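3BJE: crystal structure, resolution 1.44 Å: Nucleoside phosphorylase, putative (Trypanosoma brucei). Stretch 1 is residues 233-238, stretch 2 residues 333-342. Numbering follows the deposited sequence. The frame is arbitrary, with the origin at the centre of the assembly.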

# COMPACT_ATOMS: atom_id res chain seq x y z
N GLU A 233 18.41 32.03 -11.38
CA GLU A 233 19.00 30.71 -11.10
C GLU A 233 18.26 29.97 -9.96
O GLU A 233 18.22 28.74 -9.94
CB GLU A 233 20.49 30.84 -10.78
CG GLU A 233 21.29 29.54 -10.95
CD GLU A 233 21.44 29.10 -12.40
OE1 GLU A 233 21.59 29.97 -13.29
OE2 GLU A 233 21.42 27.88 -12.66
N ALA A 234 17.69 30.74 -9.03
CA ALA A 234 16.93 30.18 -7.90
C ALA A 234 15.60 29.54 -8.31
O ALA A 234 15.08 28.69 -7.58
CB ALA A 234 16.69 31.25 -6.85
N ASP A 235 15.05 29.96 -9.45
CA ASP A 235 13.79 29.39 -9.95
C ASP A 235 14.02 28.29 -10.99
O ASP A 235 13.07 27.82 -11.61
CB ASP A 235 12.89 30.51 -10.52
CG ASP A 235 11.47 30.02 -10.92
OD1 ASP A 235 10.85 29.22 -10.17
OD2 ASP A 235 10.97 30.45 -11.99
N LYS A 236 15.27 27.87 -11.19
CA LYS A 236 15.55 26.75 -12.12
C LYS A 236 15.16 25.41 -11.48
O LYS A 236 15.21 25.25 -10.26
CB LYS A 236 17.02 26.69 -12.52
CG LYS A 236 17.53 27.96 -13.19
CD LYS A 236 17.10 28.09 -14.65
CE LYS A 236 17.71 29.35 -15.27
NZ LYS A 236 17.28 29.59 -16.68
N GLN A 237 14.82 24.44 -12.32
CA GLN A 237 14.49 23.09 -11.85
C GLN A 237 15.36 22.09 -12.57
O GLN A 237 15.28 21.98 -13.79
CB GLN A 237 13.01 22.74 -12.06
CG GLN A 237 12.62 21.35 -11.54
CD GLN A 237 12.88 21.19 -10.05
OE1 GLN A 237 12.44 22.01 -9.24
NE2 GLN A 237 13.59 20.12 -9.68
N GLN A 238 16.21 21.39 -11.83
CA GLN A 238 17.04 20.36 -12.41
C GLN A 238 16.20 19.09 -12.55
O GLN A 238 15.32 18.83 -11.73
CB GLN A 238 18.28 20.10 -11.53
CG GLN A 238 19.24 21.30 -11.47
CD GLN A 238 20.46 21.07 -10.58
OE1 GLN A 238 20.32 20.75 -9.39
NE2 GLN A 238 21.65 21.24 -11.14
N ALA A 333 9.32 24.62 -2.20
CA ALA A 333 9.68 25.46 -3.35
C ALA A 333 9.90 24.63 -4.62
O ALA A 333 9.46 25.01 -5.71
CB ALA A 333 10.93 26.28 -3.03
N ALA A 334 10.58 23.50 -4.47
CA ALA A 334 10.81 22.60 -5.59
C ALA A 334 9.48 22.04 -6.08
O ALA A 334 9.24 21.98 -7.29
CB ALA A 334 11.77 21.47 -5.20
N MET A 335 8.61 21.66 -5.15
CA MET A 335 7.33 21.08 -5.51
C MET A 335 6.46 22.09 -6.25
O MET A 335 5.76 21.72 -7.19
CB MET A 335 6.60 20.53 -4.27
CG MET A 335 5.40 19.64 -4.59
SD MET A 335 5.78 18.22 -5.64
CE MET A 335 6.69 17.14 -4.52
N LYS A 336 6.53 23.37 -5.88
CA LYS A 336 5.77 24.40 -6.59
C LYS A 336 6.21 24.49 -8.06
O LYS A 336 5.37 24.56 -8.95
CB LYS A 336 5.88 25.76 -5.89
CG LYS A 336 5.12 25.78 -4.57
CD LYS A 336 5.10 27.15 -3.90
CE LYS A 336 4.84 27.02 -2.39
NZ LYS A 336 3.71 26.10 -2.05
N ARG A 337 7.51 24.44 -8.32
CA ARG A 337 8.01 24.46 -9.70
C ARG A 337 7.55 23.23 -10.46
O ARG A 337 7.15 23.31 -11.61
CB ARG A 337 9.54 24.51 -9.74
CG ARG A 337 10.14 25.77 -9.16
CD ARG A 337 11.64 25.82 -9.43
NE ARG A 337 12.37 24.86 -8.61
CZ ARG A 337 12.86 25.12 -7.40
NH1 ARG A 337 12.73 26.32 -6.83
NH2 ARG A 337 13.51 24.17 -6.75
N CYS A 338 7.61 22.08 -9.80
CA CYS A 338 7.34 20.82 -10.47
C CYS A 338 5.85 20.64 -10.73
O CYS A 338 5.48 20.00 -11.72
CB CYS A 338 7.90 19.66 -9.65
SG CYS A 338 9.71 19.68 -9.64
N ILE A 339 5.01 21.18 -9.86
CA ILE A 339 3.56 21.15 -10.09
C ILE A 339 3.24 21.85 -11.40
O ILE A 339 2.52 21.31 -12.24
CB ILE A 339 2.75 21.78 -8.94
CG1 ILE A 339 2.81 20.89 -7.70
CG2 ILE A 339 1.27 21.98 -9.36
CD1 ILE A 339 2.36 21.59 -6.43
N LYS A 340 3.79 23.05 -11.60
CA LYS A 340 3.55 23.79 -12.82
C LYS A 340 4.07 23.03 -14.04
O LYS A 340 3.41 22.95 -15.07
CB LYS A 340 4.18 25.18 -12.77
CG LYS A 340 3.75 26.04 -13.93
CD LYS A 340 4.35 27.43 -13.88
CE LYS A 340 3.92 28.26 -15.09
NZ LYS A 340 4.23 27.57 -16.37
N ILE A 341 5.28 22.49 -13.92
CA ILE A 341 5.88 21.71 -14.99
C ILE A 341 4.98 20.52 -15.38
O ILE A 341 4.79 20.25 -16.56
CB ILE A 341 7.29 21.21 -14.58
CG1 ILE A 341 8.30 22.36 -14.64
CG2 ILE A 341 7.74 20.03 -15.44
CD1 ILE A 341 9.59 22.11 -13.89
N ILE A 342 4.47 19.80 -14.38
CA ILE A 342 3.63 18.62 -14.66
C ILE A 342 2.26 19.00 -15.23
O ILE A 342 1.75 18.31 -16.11
CB ILE A 342 3.48 17.71 -13.41
CG1 ILE A 342 4.85 17.12 -13.05
CG2 ILE A 342 2.48 16.59 -13.68
CD1 ILE A 342 5.44 16.28 -14.16
O HOH W 1 11.09 28.77 -7.71
O HOH W 2 14.95 21.79 -6.85

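This is a small, largely polar contact in which one arginine on a helix reaches across to a short loop and is held there by a glutamine side chain, with water and a few nonpolar contacts completing the fit. Stretch 2 is helical throughout, while stretch 1 leaves a short 3-10 segment, A234 among its residues, and continues as loop from K236 through Q238. The backbones come nearest at Q237 and R337, whose CA atoms lie 7.0 Å apart; both residues point their CA-to-CB bonds toward the other stretch, and they account for most of the 287 Å² buried.

The central bond runs from R337 NE to Q237 OE1, 2.9 Å and nearly straight at 162°. A weak second one, from R337 NH2 to the same OE1 at 3.5 Å, is more bent. The amide oxygen lies at the edge of the guanidinium, near its plane, where the N-H groups point. A glutamine suits this place because its amide offers both an acceptor and a donor: while OE1 receives the arginine, NE2 donates to Q238 O at 3.0 Å, tying the side chain back to its own loop.

The K236 carbonyl lies over one face of the guanidinium, its O 3.3 Å from R337 NE, but the angle is poor for a hydrogen bond, as befits a position off the plane of the N-H groups. Water extends the arginine's reach: water 1 donates to D235 OD1 (2.5 Å) and accepts from R337 NH1 (3.1 Å), so one water bridges the acidic and basic side chains.

Beneath these polar groups, the side chain of Q237 packs on the helix: its methylene carbon CG lies 3.9 Å from I341 CD1, and its amide carbon CD lies 3.5 Å from C338 SG. I341, one turn beyond R337, also points toward the loop and supplies a nonpolar surface suited to the glutamine's methylenes.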